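Local coordinates for ferredoxin CarAc (Pseudomonas resinovorans, PDB 7BUH), which carries electrons through its Rieske-type [2Fe-2S] cluster from the reductase CarAd to the terminal oxygenase CarAa of carbazole 1,9a-dioxygenase, at residues Y33-Q38 against F72-G77. Numbering follows the deposited sequence.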
loop_
_atom_site.group_PDB
_atom_site.type_symbol
_atom_site.label_atom_id
_atom_site.label_comp_id
_atom_site.label_asym_id
_atom_site.label_seq_id
_atom_site.Cartn_x
_atom_site.Cartn_y
_atom_site.Cartn_z
ATOM N N TYR A 33 -2.358 -0.718 -5.157
ATOM C CA TYR A 33 -3.290 0.159 -5.906
ATOM C C TYR A 33 -2.955 0.067 -7.385
ATOM O O TYR A 33 -1.766 0.079 -7.695
ATOM C CB TYR A 33 -3.133 1.620 -5.482
ATOM C CG TYR A 33 -3.076 1.863 -4.005
ATOM C CD1 TYR A 33 -1.887 1.839 -3.302
ATOM C CD2 TYR A 33 -4.220 2.176 -3.306
ATOM C CE1 TYR A 33 -1.821 2.095 -1.944
ATOM C CE2 TYR A 33 -4.173 2.438 -1.947
ATOM C CZ TYR A 33 -2.979 2.390 -1.258
ATOM O OH TYR A 33 -2.977 2.695 0.076
ATOM N N ARG A 34 -3.972 -0.082 -8.242
ATOM C CA ARG A 34 -3.803 0.069 -9.698
ATOM C C ARG A 34 -4.345 1.456 -10.040
ATOM O O ARG A 34 -5.563 1.681 -9.878
ATOM C CB ARG A 34 -4.518 -1.012 -10.502
ATOM C CG ARG A 34 -4.232 -0.852 -11.988
ATOM C CD ARG A 34 -4.878 -1.897 -12.877
ATOM N NE ARG A 34 -4.550 -1.641 -14.265
ATOM C CZ ARG A 34 -4.390 -2.571 -15.212
ATOM N NH1 ARG A 34 -4.440 -3.858 -14.914
ATOM N NH2 ARG A 34 -4.073 -2.199 -16.446
ATOM N N VAL A 35 -3.454 2.357 -10.423
ATOM C CA VAL A 35 -3.815 3.726 -10.851
ATOM C C VAL A 35 -3.598 3.745 -12.356
ATOM O O VAL A 35 -2.418 3.701 -12.771
ATOM C CB VAL A 35 -3.006 4.783 -10.086
ATOM C CG1 VAL A 35 -3.334 6.182 -10.558
ATOM C CG2 VAL A 35 -3.250 4.621 -8.582
ATOM N N GLY A 36 -4.700 3.699 -13.114
ATOM C CA GLY A 36 -4.650 3.526 -14.585
ATOM C C GLY A 36 -3.892 2.258 -14.909
ATOM O O GLY A 36 -4.384 1.194 -14.492
ATOM N N ASP A 37 -2.702 2.357 -15.505
ATOM C CA ASP A 37 -1.896 1.160 -15.877
ATOM C C ASP A 37 -0.598 1.113 -15.083
ATOM O O ASP A 37 0.373 0.566 -15.597
ATOM C CB ASP A 37 -1.602 1.137 -17.380
ATOM C CG ASP A 37 -2.864 1.054 -18.205
ATOM O OD1 ASP A 37 -3.787 0.286 -17.801
ATOM O OD2 ASP A 37 -2.937 1.782 -19.226
ATOM N N GLN A 38 -0.585 1.648 -13.855
ATOM C CA GLN A 38 0.592 1.601 -12.973
ATOM C C GLN A 38 0.120 1.071 -11.619
ATOM O O GLN A 38 -1.065 1.195 -11.288
ATOM C CB GLN A 38 1.292 2.955 -12.835
ATOM C CG GLN A 38 1.794 3.510 -14.161
ATOM C CD GLN A 38 2.235 4.953 -14.032
ATOM O OE1 GLN A 38 2.041 5.604 -13.005
ATOM N NE2 GLN A 38 2.864 5.466 -15.076
ATOM N N PHE A 72 -3.948 10.051 1.251
ATOM C CA PHE A 72 -2.499 9.919 0.999
ATOM C C PHE A 72 -2.272 9.826 -0.491
ATOM O O PHE A 72 -3.108 9.211 -1.178
ATOM C CB PHE A 72 -1.923 8.656 1.633
ATOM C CG PHE A 72 -2.077 8.616 3.126
ATOM C CD1 PHE A 72 -1.090 9.145 3.956
ATOM C CD2 PHE A 72 -3.201 8.045 3.700
ATOM C CE1 PHE A 72 -1.231 9.069 5.333
ATOM C CE2 PHE A 72 -3.346 7.994 5.070
ATOM C CZ PHE A 72 -2.359 8.509 5.885
ATOM N N ASN A 73 -1.150 10.362 -0.965
ATOM C CA ASN A 73 -0.670 10.080 -2.341
ATOM C C ASN A 73 -0.137 8.641 -2.329
ATOM O O ASN A 73 0.726 8.372 -1.495
ATOM C CB ASN A 73 0.395 11.077 -2.770
ATOM C CG ASN A 73 0.779 10.864 -4.220
ATOM O OD1 ASN A 73 1.452 9.900 -4.550
ATOM N ND2 ASN A 73 0.393 11.784 -5.082
ATOM N N VAL A 74 -0.632 7.735 -3.180
ATOM C CA VAL A 74 -0.216 6.299 -3.153
ATOM C C VAL A 74 1.220 6.095 -3.668
ATOM O O VAL A 74 1.852 5.057 -3.332
ATOM C CB VAL A 74 -1.224 5.395 -3.888
ATOM C CG1 VAL A 74 -2.620 5.475 -3.268
ATOM C CG2 VAL A 74 -1.286 5.685 -5.366
ATOM N N CYS A 75 1.726 7.032 -4.469
ATOM C CA CYS A 75 3.087 7.006 -5.070
ATOM C C CYS A 75 4.135 7.387 -4.019
ATOM O O CYS A 75 5.234 6.785 -3.994
ATOM C CB CYS A 75 3.147 8.008 -6.218
ATOM S SG CYS A 75 1.924 7.724 -7.521
ATOM N N THR A 76 3.844 8.395 -3.200
ATOM C CA THR A 76 4.820 8.960 -2.225
ATOM C C THR A 76 4.558 8.499 -0.788
ATOM O O THR A 76 5.484 8.640 0.035
ATOM C CB THR A 76 4.812 10.489 -2.278
ATOM O OG1 THR A 76 3.553 10.961 -1.817
ATOM C CG2 THR A 76 5.117 11.023 -3.663
ATOM N N GLY A 77 3.316 8.082 -0.500
ATOM C CA GLY A 77 2.831 7.790 0.850
ATOM C C GLY A 77 2.563 9.052 1.640
ATOM O O GLY A 77 2.232 8.931 2.805
#
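Val74 sets one methyl squarely on the flat of the Tyr33 ring, a clear case of an aliphatic CH-pi contact between a strand of one sheet and the residue just past a strand of another. Its CG1 sits 3.4 Å from the centroid of the Tyr33 ring and only 1° off the ring normal, so that all six ring carbons are equally far from Val74 CG1, at 3.7 Å. Val74 CB lies above the CD1-CE1 side of the same face, within 3.7 Å of Tyr33 CD1. With CG1 anti to its carbonyl carbon (chi1 -60°), Val74 sends one methyl to the ring and leaves CG2 for a second partner. That partner is Val35, two residues along the strand from Tyr33, whose CG2 meets Val74 CG2 methyl to methyl at 3.9 Å. One valine thus bridges two side chains of the same strand through apolar contacts, one of them CH-pi. A leucine in place of Tyr33 would probably leave Val74 CG1 without an aromatic face to rest on and Thr42 without its hydroxyl partner. On the Val74 side the chain turns where Asn73 OD1 accepts from Cys75 N at 2.9 Å, an Asx turn, and also from Thr76 N, completing an Asx motif; the two donors come from opposite faces of the amide plane. Beyond Val35, a type II' turn leads through Gly36 into strand 38-43, where Thr42 OG1 hydrogen-bonds Tyr33 OH. Through Tyr33 and Val35, strand 27-35 of the six-stranded sheet packs against Val74 at the end of strand 71-73 in the smaller four-stranded sheet, of the subdomain whose loops hold the cluster, with Leu58 of strand 57-59 and Ile63 of strand 62-64 touching both Tyr33 and Val74.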